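Mandelate racemase / muconate lactonizing enzyme family protein (Agrobacterium tumefaciens, PDB 4DXK) probably acts as a metal-dependent lyase or racemase of the enolase superfamily, though its substrate is not established. Local coordinates at residues E7-E13 with F388-F394; G32-F36 with I292-G296; W240-P244 with Y256-P261; P263-E268 with A284-L290. All coordinates share one frame; numbering follows the deposited sequence. Where two conformers were deposited one is given.

Interaction 1: E7-E13 with F388-F394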
# COMPACT_ATOMS: atom_id res chain seq x y z
N GLU A 7 -37.76 -32.97 6.93
CA GLU A 7 -38.55 -32.85 8.14
C GLU A 7 -37.90 -31.79 9.02
O GLU A 7 -36.68 -31.80 9.21
CB GLU A 7 -38.60 -34.20 8.87
CG GLU A 7 -39.22 -34.15 10.25
CD GLU A 7 -39.17 -35.49 10.96
OE1 GLU A 7 -38.48 -36.42 10.47
OE2 GLU A 7 -39.81 -35.63 12.02
N THR A 8 -38.69 -30.87 9.55
CA THR A 8 -38.19 -29.95 10.55
C THR A 8 -38.85 -30.23 11.89
O THR A 8 -40.03 -30.61 11.94
CB THR A 8 -38.42 -28.49 10.15
OG1 THR A 8 -39.79 -28.33 9.74
CG2 THR A 8 -37.50 -28.10 9.00
N VAL A 9 -38.10 -30.04 12.97
CA VAL A 9 -38.57 -30.32 14.32
C VAL A 9 -38.23 -29.13 15.20
O VAL A 9 -37.10 -28.63 15.18
CB VAL A 9 -37.91 -31.58 14.90
CG1 VAL A 9 -38.45 -31.89 16.29
CG2 VAL A 9 -38.11 -32.77 13.98
N ARG A 10 -39.22 -28.70 15.98
CA ARG A 10 -39.02 -27.66 16.99
C ARG A 10 -39.60 -28.14 18.31
O ARG A 10 -40.48 -29.01 18.35
CB ARG A 10 -39.69 -26.34 16.59
CG ARG A 10 -39.02 -25.67 15.40
CD ARG A 10 -39.58 -24.28 15.09
NE ARG A 10 -40.95 -24.34 14.57
CZ ARG A 10 -42.03 -24.01 15.26
NH1 ARG A 10 -41.93 -23.59 16.51
NH2 ARG A 10 -43.23 -24.10 14.69
N VAL A 11 -39.10 -27.57 19.41
CA VAL A 11 -39.65 -27.84 20.73
C VAL A 11 -39.95 -26.53 21.46
O VAL A 11 -39.13 -25.60 21.47
CB VAL A 11 -38.72 -28.75 21.58
CG1 VAL A 11 -38.59 -30.11 20.93
CG2 VAL A 11 -37.35 -28.11 21.77
N ALA A 12 -41.12 -26.46 22.07
CA ALA A 12 -41.58 -25.21 22.68
C ALA A 12 -40.70 -24.79 23.85
O ALA A 12 -40.61 -23.61 24.18
CB ALA A 12 -43.03 -25.33 23.11
N GLU A 13 -40.05 -25.77 24.47
CA GLU A 13 -39.23 -25.52 25.64
C GLU A 13 -37.89 -24.86 25.28
O GLU A 13 -37.24 -24.25 26.14
CB GLU A 13 -38.99 -26.82 26.41
CG GLU A 13 -40.22 -27.37 27.13
CD GLU A 13 -41.19 -28.13 26.22
OE1 GLU A 13 -40.85 -28.41 25.05
OE2 GLU A 13 -42.31 -28.44 26.68
N PHE A 388 -40.81 -33.19 25.63
CA PHE A 388 -40.92 -31.87 25.01
C PHE A 388 -42.26 -31.68 24.32
O PHE A 388 -43.00 -32.63 24.06
CB PHE A 388 -39.78 -31.66 24.00
CG PHE A 388 -38.41 -31.69 24.61
CD1 PHE A 388 -37.85 -30.53 25.14
CD2 PHE A 388 -37.67 -32.86 24.65
CE1 PHE A 388 -36.59 -30.55 25.71
CE2 PHE A 388 -36.41 -32.89 25.22
CZ PHE A 388 -35.87 -31.73 25.75
N THR A 389 -42.58 -30.42 24.04
CA THR A 389 -43.75 -30.09 23.24
C THR A 389 -43.27 -29.92 21.81
O THR A 389 -42.71 -28.88 21.44
CB THR A 389 -44.41 -28.80 23.73
OG1 THR A 389 -44.70 -28.92 25.13
CG2 THR A 389 -45.70 -28.54 22.97
N VAL A 390 -43.45 -30.98 21.02
CA VAL A 390 -42.80 -31.09 19.72
C VAL A 390 -43.72 -30.68 18.58
O VAL A 390 -44.90 -31.03 18.56
CB VAL A 390 -42.36 -32.56 19.49
CG1 VAL A 390 -41.75 -32.74 18.11
CG2 VAL A 390 -41.40 -32.99 20.58
N SER A 391 -43.18 -29.92 17.63
CA SER A 391 -43.89 -29.64 16.39
C SER A 391 -43.02 -30.08 15.22
O SER A 391 -41.80 -29.89 15.24
CB SER A 391 -44.23 -28.15 16.27
OG SER A 391 -43.05 -27.36 16.32
N ARG A 392 -43.64 -30.67 14.22
CA ARG A 392 -42.92 -31.17 13.05
C ARG A 392 -43.60 -30.70 11.78
O ARG A 392 -44.83 -30.57 11.74
CB ARG A 392 -42.86 -32.69 13.04
CG ARG A 392 -42.23 -33.32 14.27
CD ARG A 392 -42.20 -34.84 14.14
NE ARG A 392 -41.84 -35.50 15.40
CZ ARG A 392 -40.64 -35.99 15.68
NH1 ARG A 392 -39.65 -35.93 14.80
NH2 ARG A 392 -40.42 -36.56 16.86
N ARG A 393 -42.80 -30.46 10.75
CA ARG A 393 -43.33 -30.17 9.42
C ARG A 393 -42.54 -30.96 8.39
O ARG A 393 -41.33 -31.14 8.52
CB ARG A 393 -43.26 -28.68 9.11
CG ARG A 393 -43.89 -28.33 7.78
CD ARG A 393 -43.91 -26.85 7.52
NE ARG A 393 -44.28 -26.60 6.13
CZ ARG A 393 -44.14 -25.44 5.51
NH1 ARG A 393 -43.62 -24.40 6.16
NH2 ARG A 393 -44.50 -25.31 4.24
N PHE A 394 -43.24 -31.43 7.36
CA PHE A 394 -42.64 -32.28 6.34
C PHE A 394 -42.83 -31.72 4.93
O PHE A 394 -43.87 -31.13 4.63
CB PHE A 394 -43.30 -33.66 6.37
CG PHE A 394 -43.04 -34.44 7.63
CD1 PHE A 394 -43.85 -34.27 8.74
CD2 PHE A 394 -41.99 -35.34 7.69
CE1 PHE A 394 -43.61 -35.00 9.90
CE2 PHE A 394 -41.75 -36.07 8.84
CZ PHE A 394 -42.56 -35.89 9.95
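Glu7 buries the most surface in this contact, lying beside Phe394 and reaching across to Arg392. Its CG is anti to the backbone N (chi1 171°) and the chain stays extended, which carries the carboxylate alongside the ring until CD sits 3.4 Å from Phe394 CE2. Glu7 OE2 receives Arg392 NH1 on its syn side at 2.8 Å in a salt bridge, with the carboxylate and guanidinium planes 46° apart. The other oxygen, OE1, is bonded to His23 on the next strand, while Arg392 NH2 turns to Glu385, so each charge has a second partner. Ser391 contributes chiefly through its backbone: Ser391 N to Arg10 O and Arg10 N to Ser391 O are both 2.9 Å, a hydrogen-bonded pair. Its hydroxyl, in one of two conformers, lies over a face of the Arg10 guanidinium, whose NE is salt-bridged to Glu42. Thr389, just before its strand begins, is held by both carboxylate oxygens of Glu13. Thr389 N meets Glu13 OE1 almost straight (2.8 Å, 176°), and Thr389 OG1 gives its proton to Glu13 OE2 at 2.9 Å. Nearby, Val11 CG1 rests 3.6 Å from Phe388 CB. The antiparallel pairing adds the C-terminal strand 390-396 to the edge of the N-terminal sheet, with helix 38-53 over the face carrying Thr8 and Arg10, as in the capping domain of the enolase superfamily.

Interaction 2: G32-F36 with I292-G296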
# COMPACT_ATOMS: atom_id res chain seq x y z
N GLY A 32 -29.50 -32.64 11.22
CA GLY A 32 -28.80 -31.37 11.30
C GLY A 32 -29.52 -30.45 12.27
O GLY A 32 -30.61 -30.75 12.74
N GLU A 33 -28.93 -29.29 12.53
CA GLU A 33 -29.41 -28.40 13.58
C GLU A 33 -28.92 -26.99 13.31
O GLU A 33 -27.83 -26.81 12.76
CB GLU A 33 -28.87 -28.88 14.93
CG GLU A 33 -29.36 -28.18 16.18
CD GLU A 33 -28.55 -28.64 17.40
OE1 GLU A 33 -28.96 -29.61 18.08
OE2 GLU A 33 -27.47 -28.06 17.62
N THR A 34 -29.70 -26.01 13.71
CA THR A 34 -29.22 -24.63 13.78
C THR A 34 -29.93 -23.92 14.93
O THR A 34 -30.72 -24.52 15.65
CB THR A 34 -29.35 -23.90 12.41
OG1 THR A 34 -28.68 -22.64 12.49
CG2 THR A 34 -30.79 -23.69 12.04
N PHE A 35 -29.61 -22.64 15.10
CA PHE A 35 -30.00 -21.90 16.29
C PHE A 35 -30.31 -20.47 15.90
O PHE A 35 -29.58 -19.87 15.09
CB PHE A 35 -28.82 -21.93 17.28
CG PHE A 35 -29.17 -21.56 18.70
CD1 PHE A 35 -29.58 -22.54 19.58
CD2 PHE A 35 -29.01 -20.26 19.16
CE1 PHE A 35 -29.87 -22.22 20.91
CE2 PHE A 35 -29.30 -19.94 20.48
CZ PHE A 35 -29.72 -20.93 21.35
N PHE A 36 -31.38 -19.93 16.50
CA PHE A 36 -31.93 -18.58 16.30
C PHE A 36 -32.91 -18.53 15.14
O PHE A 36 -32.64 -19.05 14.05
CB PHE A 36 -30.89 -17.47 16.13
CG PHE A 36 -30.13 -17.13 17.39
CD1 PHE A 36 -30.79 -16.88 18.59
CD2 PHE A 36 -28.74 -17.03 17.36
CE1 PHE A 36 -30.08 -16.56 19.74
CE2 PHE A 36 -28.03 -16.69 18.50
CZ PHE A 36 -28.69 -16.46 19.69
N ILE A 292 -20.68 -23.75 12.77
CA ILE A 292 -20.98 -24.56 11.60
C ILE A 292 -22.43 -24.43 11.14
O ILE A 292 -22.72 -24.62 9.96
CB ILE A 292 -20.66 -26.05 11.84
CG1 ILE A 292 -21.48 -26.61 13.00
CG2 ILE A 292 -19.17 -26.25 12.09
CD1 ILE A 292 -21.30 -28.09 13.16
N SER A 293 -23.33 -24.10 12.06
CA SER A 293 -24.75 -23.94 11.74
C SER A 293 -25.12 -22.54 11.28
O SER A 293 -26.29 -22.29 10.93
CB SER A 293 -25.64 -24.36 12.91
OG SER A 293 -25.66 -23.40 13.95
N TRP A 294 -24.15 -21.62 11.29
CA TRP A 294 -24.35 -20.23 10.90
C TRP A 294 -23.48 -19.83 9.71
O TRP A 294 -23.66 -18.73 9.19
CB TRP A 294 -24.03 -19.28 12.07
CG TRP A 294 -24.92 -19.43 13.27
CD1 TRP A 294 -26.12 -20.10 13.33
CD2 TRP A 294 -24.67 -18.94 14.60
NE1 TRP A 294 -26.62 -20.04 14.61
CE2 TRP A 294 -25.76 -19.33 15.40
CE3 TRP A 294 -23.64 -18.19 15.18
CZ2 TRP A 294 -25.85 -19.00 16.76
CZ3 TRP A 294 -23.73 -17.87 16.53
CH2 TRP A 294 -24.82 -18.27 17.30
N CYS A 295 -22.53 -20.68 9.29
CA CYS A 295 -21.49 -20.26 8.35
C CYS A 295 -21.54 -20.96 7.01
O CYS A 295 -20.69 -20.67 6.16
CB CYS A 295 -20.10 -20.45 8.96
SG CYS A 295 -19.54 -22.17 9.01
N GLY A 296 -22.47 -21.89 6.84
CA GLY A 296 -22.51 -22.70 5.62
C GLY A 296 -22.25 -24.19 5.85
O GLY A 296 -21.95 -24.92 4.90
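Thr34 and Phe35, at the end of a strand, each make one hydrogen bond to the loop residues Ser293 and Trp294. Thr34 OG1 gives its proton to Ser293 O at 2.9 Å, arriving from above the carbonyl plane; a chi1 of -171° turns the hydroxyl off the strand to the loop. The indole supplies the other bond, Trp294 NE1 to Phe35 O at 3.0 Å, which is bent (139° at the hydrogen) and tilted from the ring plane. Ser293 OG turns to Asp291, while its CB sits 3.3 Å from Glu33 O, a buried oxygen with no polar partner in the model. Aromatic contacts carry the rest. The Phe36 ring and the six-membered ring of Trp294 are near parallel, with planes at 24°, but slid so far apart that they barely overlap, their centroids being 5.6 Å apart. What meets is Phe36 CD2 and Trp294 CZ2, at 3.5 Å. Within residues 32-36, Phe35 CD2 stands 3.5 Å above the plane of the Phe36 ring, over its centre, and the same atom comes 4.2 Å from Trp294 CZ2. Leu72 of the second subunit packs on both Phe36 and Trp294. The contact joins the edge strand 30-35 of the capping domain to the loop between strand 287-290 and helix 297-310 of the barrel, with helix 79-99 against Thr34 and Trp294 and helix 323-335 against Glu33 and Ser293.

Interaction 3: W240-P244 with Y256-P261. With NA (sodium ion), chain C.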
# COMPACT_ATOMS: atom_id res chain seq x y z
N TRP A 240 -7.96 -14.18 24.35
CA TRP A 240 -8.48 -13.64 23.09
C TRP A 240 -9.57 -12.63 23.36
O TRP A 240 -10.17 -12.64 24.44
CB TRP A 240 -8.91 -14.76 22.13
CG TRP A 240 -10.23 -15.48 22.32
CD1 TRP A 240 -11.46 -14.94 22.61
CD2 TRP A 240 -10.45 -16.88 22.10
NE1 TRP A 240 -12.43 -15.94 22.60
CE2 TRP A 240 -11.82 -17.13 22.28
CE3 TRP A 240 -9.61 -17.94 21.77
CZ2 TRP A 240 -12.37 -18.41 22.16
CZ3 TRP A 240 -10.16 -19.20 21.63
CH2 TRP A 240 -11.52 -19.43 21.83
N HIS A 241 -9.81 -11.75 22.39
CA HIS A 241 -10.87 -10.75 22.46
C HIS A 241 -11.82 -11.03 21.32
O HIS A 241 -11.49 -10.78 20.15
CB HIS A 241 -10.29 -9.33 22.37
CG HIS A 241 -9.50 -8.93 23.57
ND1 HIS A 241 -8.83 -7.72 23.65
CD2 HIS A 241 -9.27 -9.56 24.75
CE1 HIS A 241 -8.22 -7.64 24.82
NE2 HIS A 241 -8.46 -8.74 25.50
N GLU A 242 -12.98 -11.57 21.67
CA GLU A 242 -13.91 -12.11 20.69
C GLU A 242 -14.97 -11.09 20.31
O GLU A 242 -15.62 -10.49 21.18
CB GLU A 242 -14.56 -13.37 21.26
CG GLU A 242 -15.52 -14.08 20.31
CD GLU A 242 -15.99 -15.41 20.88
OE1 GLU A 242 -15.33 -15.96 21.78
OE2 GLU A 242 -17.06 -15.90 20.44
N ASP A 243 -15.15 -10.90 19.01
CA ASP A 243 -16.16 -9.99 18.47
C ASP A 243 -16.16 -8.63 19.19
O ASP A 243 -17.18 -8.18 19.69
CB ASP A 243 -17.53 -10.66 18.50
CG ASP A 243 -17.64 -11.79 17.50
OD1 ASP A 243 -16.95 -11.70 16.47
OD2 ASP A 243 -18.39 -12.75 17.73
N PRO A 244 -15.00 -7.96 19.20
CA PRO A 244 -14.92 -6.68 19.93
C PRO A 244 -15.77 -5.58 19.32
O PRO A 244 -16.17 -4.65 20.04
CB PRO A 244 -13.44 -6.32 19.82
CG PRO A 244 -12.96 -7.03 18.58
CD PRO A 244 -13.70 -8.33 18.60
N TYR A 256 -8.00 -2.00 15.60
CA TYR A 256 -8.17 -2.68 16.86
C TYR A 256 -6.95 -3.54 17.16
O TYR A 256 -6.42 -3.52 18.27
CB TYR A 256 -9.44 -3.54 16.82
CG TYR A 256 -9.71 -4.20 18.15
CD1 TYR A 256 -10.45 -3.55 19.13
CD2 TYR A 256 -9.21 -5.46 18.44
CE1 TYR A 256 -10.68 -4.14 20.37
CE2 TYR A 256 -9.44 -6.06 19.67
CZ TYR A 256 -10.19 -5.41 20.62
OH TYR A 256 -10.41 -6.00 21.84
N ALA A 257 -6.50 -4.30 16.17
CA ALA A 257 -5.35 -5.18 16.36
C ALA A 257 -4.08 -4.40 16.69
O ALA A 257 -3.18 -4.93 17.35
CB ALA A 257 -5.13 -6.04 15.12
N ALA A 258 -4.02 -3.14 16.26
CA ALA A 258 -2.86 -2.29 16.51
C ALA A 258 -2.67 -1.98 17.99
O ALA A 258 -1.55 -1.68 18.43
CB ALA A 258 -2.97 -1.00 15.71
N VAL A 259 -3.75 -2.02 18.77
CA VAL A 259 -3.66 -1.70 20.19
C VAL A 259 -4.03 -2.85 21.12
O VAL A 259 -3.78 -2.77 22.32
CB VAL A 259 -4.52 -0.47 20.56
CG1 VAL A 259 -4.13 0.74 19.73
CG2 VAL A 259 -6.00 -0.78 20.38
N SER A 260 -4.62 -3.92 20.60
CA SER A 260 -5.10 -4.99 21.47
C SER A 260 -3.98 -5.86 22.02
O SER A 260 -3.11 -6.30 21.27
CB SER A 260 -6.12 -5.86 20.75
OG SER A 260 -6.64 -6.85 21.63
N PRO A 261 -3.99 -6.12 23.33
CA PRO A 261 -2.97 -6.99 23.93
C PRO A 261 -3.26 -8.47 23.72
O PRO A 261 -2.44 -9.31 24.11
CB PRO A 261 -3.08 -6.66 25.42
CG PRO A 261 -4.53 -6.32 25.61
CD PRO A 261 -4.89 -5.54 24.35
NA NA C . -19.31 -15.75 20.97
O HOH W 1 -19.46 -13.64 20.00
O HOH W 2 -21.62 -15.58 21.41
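Pro244 and His241 meet Tyr256 within a beta-alpha-beta unit of the TIM-barrel domain, where helix 253-259 returns over the outside of strand 240-242. The tight part is centred on the tyrosine: with chi1 at -176° its side chain runs from the helix toward the strand. Pro244 CB sits over one face of that ring, 3.8 Å from its centroid, in a CH-pi contact offset toward the rim. At the ring's far end Tyr256 OH hydrogen-bonds His241 ND1 at 3.0 Å, lying near the imidazole plane at its edge, with the two side chains crossing at about a right angle. The other imidazole nitrogen, NE2, is hydrogen-bonded to Thr238 OG1, so both are engaged. Helix 223-232 packs on Tyr256 through Ala226, Met227 and Ala230. Looser packing follows the chain past the helix, where Ser260 and Pro261 are partly exposed: Pro261 CD comes only to 4.0 Å from His241 CE1, and Ser260 OG hydrogen-bonds Ala262 O. Trp240 and Glu242 point away from the helix, into the barrel, where Glu242 OE1 also has a salt bridge to Lys172. Glu242 OE2 binds the sodium ion at 2.3 Å, and Trp240 NE1 reaches Glu242 OE1 at 3.0 Å.

Interaction 4: P263-E268 with A284-L290. With NA (sodium ion), chain C.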
# COMPACT_ATOMS: atom_id res chain seq x y z
N PRO A 263 -5.06 -11.45 20.77
CA PRO A 263 -5.54 -11.62 19.40
C PRO A 263 -7.05 -11.47 19.33
O PRO A 263 -7.78 -11.78 20.29
CB PRO A 263 -5.14 -13.05 19.05
CG PRO A 263 -4.97 -13.74 20.36
CD PRO A 263 -4.43 -12.68 21.29
N ILE A 264 -7.52 -11.01 18.17
CA ILE A 264 -8.94 -10.96 17.88
C ILE A 264 -9.45 -12.36 17.61
O ILE A 264 -8.86 -13.12 16.82
CB ILE A 264 -9.18 -10.11 16.62
CG1 ILE A 264 -8.74 -8.67 16.85
CG2 ILE A 264 -10.65 -10.15 16.20
CD1 ILE A 264 -8.67 -7.85 15.58
N SER A 265 -10.55 -12.71 18.25
CA SER A 265 -11.29 -13.92 17.93
C SER A 265 -12.49 -13.49 17.10
O SER A 265 -13.32 -12.69 17.55
CB SER A 265 -11.71 -14.58 19.24
OG SER A 265 -12.65 -15.59 19.07
N ALA A 266 -12.57 -13.97 15.86
CA ALA A 266 -13.59 -13.54 14.91
C ALA A 266 -13.80 -14.64 13.89
O ALA A 266 -12.81 -15.24 13.44
CB ALA A 266 -13.14 -12.26 14.20
N SER A 267 -15.04 -14.95 13.51
CA SER A 267 -16.27 -14.57 14.21
C SER A 267 -17.36 -15.58 13.90
O SER A 267 -17.62 -15.88 12.72
CB SER A 267 -16.78 -13.19 13.79
OG SER A 267 -18.02 -12.92 14.43
N GLU A 268 -18.04 -16.06 14.93
CA GLU A 268 -19.22 -16.90 14.78
C GLU A 268 -20.31 -16.20 13.94
O GLU A 268 -21.20 -16.87 13.40
CB GLU A 268 -19.78 -17.26 16.16
CG GLU A 268 -20.37 -16.05 16.91
CD GLU A 268 -20.67 -16.31 18.37
OE1 GLU A 268 -19.85 -16.96 19.05
OE2 GLU A 268 -21.74 -15.86 18.85
N ALA A 284 -5.36 -8.63 10.23
CA ALA A 284 -5.63 -8.52 11.66
C ALA A 284 -6.25 -9.80 12.24
O ALA A 284 -6.59 -9.84 13.42
CB ALA A 284 -6.56 -7.33 11.92
N ALA A 285 -6.40 -10.84 11.42
CA ALA A 285 -7.07 -12.05 11.89
C ALA A 285 -6.26 -12.72 12.99
O ALA A 285 -5.03 -12.72 12.97
CB ALA A 285 -7.29 -13.01 10.73
N GLY A 286 -6.96 -13.32 13.95
CA GLY A 286 -6.32 -14.03 15.05
C GLY A 286 -6.88 -15.44 15.15
O GLY A 286 -6.64 -16.28 14.27
N VAL A 287 -7.61 -15.71 16.22
CA VAL A 287 -8.29 -16.98 16.34
C VAL A 287 -9.50 -16.94 15.41
O VAL A 287 -10.34 -16.03 15.51
CB VAL A 287 -8.75 -17.25 17.77
CG1 VAL A 287 -9.43 -18.61 17.86
CG2 VAL A 287 -7.56 -17.19 18.72
N VAL A 288 -9.57 -17.90 14.49
CA VAL A 288 -10.65 -17.94 13.52
C VAL A 288 -11.81 -18.72 14.13
O VAL A 288 -11.73 -19.94 14.34
CB VAL A 288 -10.18 -18.53 12.18
CG1 VAL A 288 -11.35 -18.73 11.22
CG2 VAL A 288 -9.10 -17.63 11.56
N MET A 289 -12.88 -17.99 14.43
CA MET A 289 -14.07 -18.56 15.04
C MET A 289 -15.12 -18.73 13.98
O MET A 289 -15.23 -17.92 13.06
CB MET A 289 -14.64 -17.61 16.09
CG MET A 289 -13.62 -16.95 16.92
SD MET A 289 -12.80 -18.04 18.10
CE MET A 289 -14.18 -18.53 19.14
N LEU A 290 -15.91 -19.78 14.12
CA LEU A 290 -17.02 -20.00 13.21
C LEU A 290 -18.07 -20.80 13.97
O LEU A 290 -17.75 -21.43 14.98
CB LEU A 290 -16.57 -20.73 11.95
CG LEU A 290 -15.86 -22.08 12.09
CD1 LEU A 290 -16.84 -23.22 12.30
CD2 LEU A 290 -15.02 -22.36 10.86
NA NA C . -19.31 -15.75 20.97
O HOH W 3 -5.64 -10.41 16.01
O HOH W 2 -21.62 -15.58 21.41
O HOH W 1 -19.46 -13.64 20.00
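Ser265 and Ala266 pair in parallel with Val287 and Val288, the two short strand axes lying 4.8 Å apart at 25°. Ala266 N bonds to Val287 O at 3.1 Å, nearly in line with the carbonyl, whereas Met289 N reaches Ala266 O at 2.9 Å from well above the carbonyl plane, beside the cis peptide that precedes Ser267. The bond from Val287 N to Ile264 O is weak. Ile264 O lies 3.2 Å from Gly286 CA, and there is no room for a side chain at that position. At the strand's start a water bridges Ile264 N and Ala284 O, and Ile264 CD1 touches Ala284 CB at 4.3 Å. Met289 was deposited in two conformers; in the one given its bent chain turns toward Ser265, and the contact with the hydroxyl is too short to be relied on. At the other end Glu268, its CG between the backbone N and the carbonyl carbon (chi1 68°), turns its carboxylate to the sodium ion. Glu268 OE1 binds the metal at 2.3 Å. A metal-bound water donates to Glu268 OE2 at 2.6 Å, and Tyr71 of the second subunit hydrogen-bonds the same oxygen. These two strands are neighbours in the barrel, between strands 240-242 and 315-317; helix 253-259 packs on Ile264, and helix 272-281, which connects them, on Val288 and Leu290.

Interactions 3 and 4 share the barrel wall and the sodium site. Their centres are 9 Å apart, and they meet in a hydrogen bond between Asp243 OD1 and Ser267 OG (2.6 Å) and in the backbone pairing of His241 O with Ser265 N. Glu242 and Glu268, one from each, bind the ion together with Glu216 and two waters common to both interactions. Interaction 2 brings the capping strand to the same site through the barrel loop: Trp294 CE3 packs 3.3 Å from Glu268 O, and the tryptophan side chain is about 7 Å from the ion. Interaction 1 shares the capping sheet, its centre about 17 Å from that of interaction 2 and 34 Å from that of interaction 4.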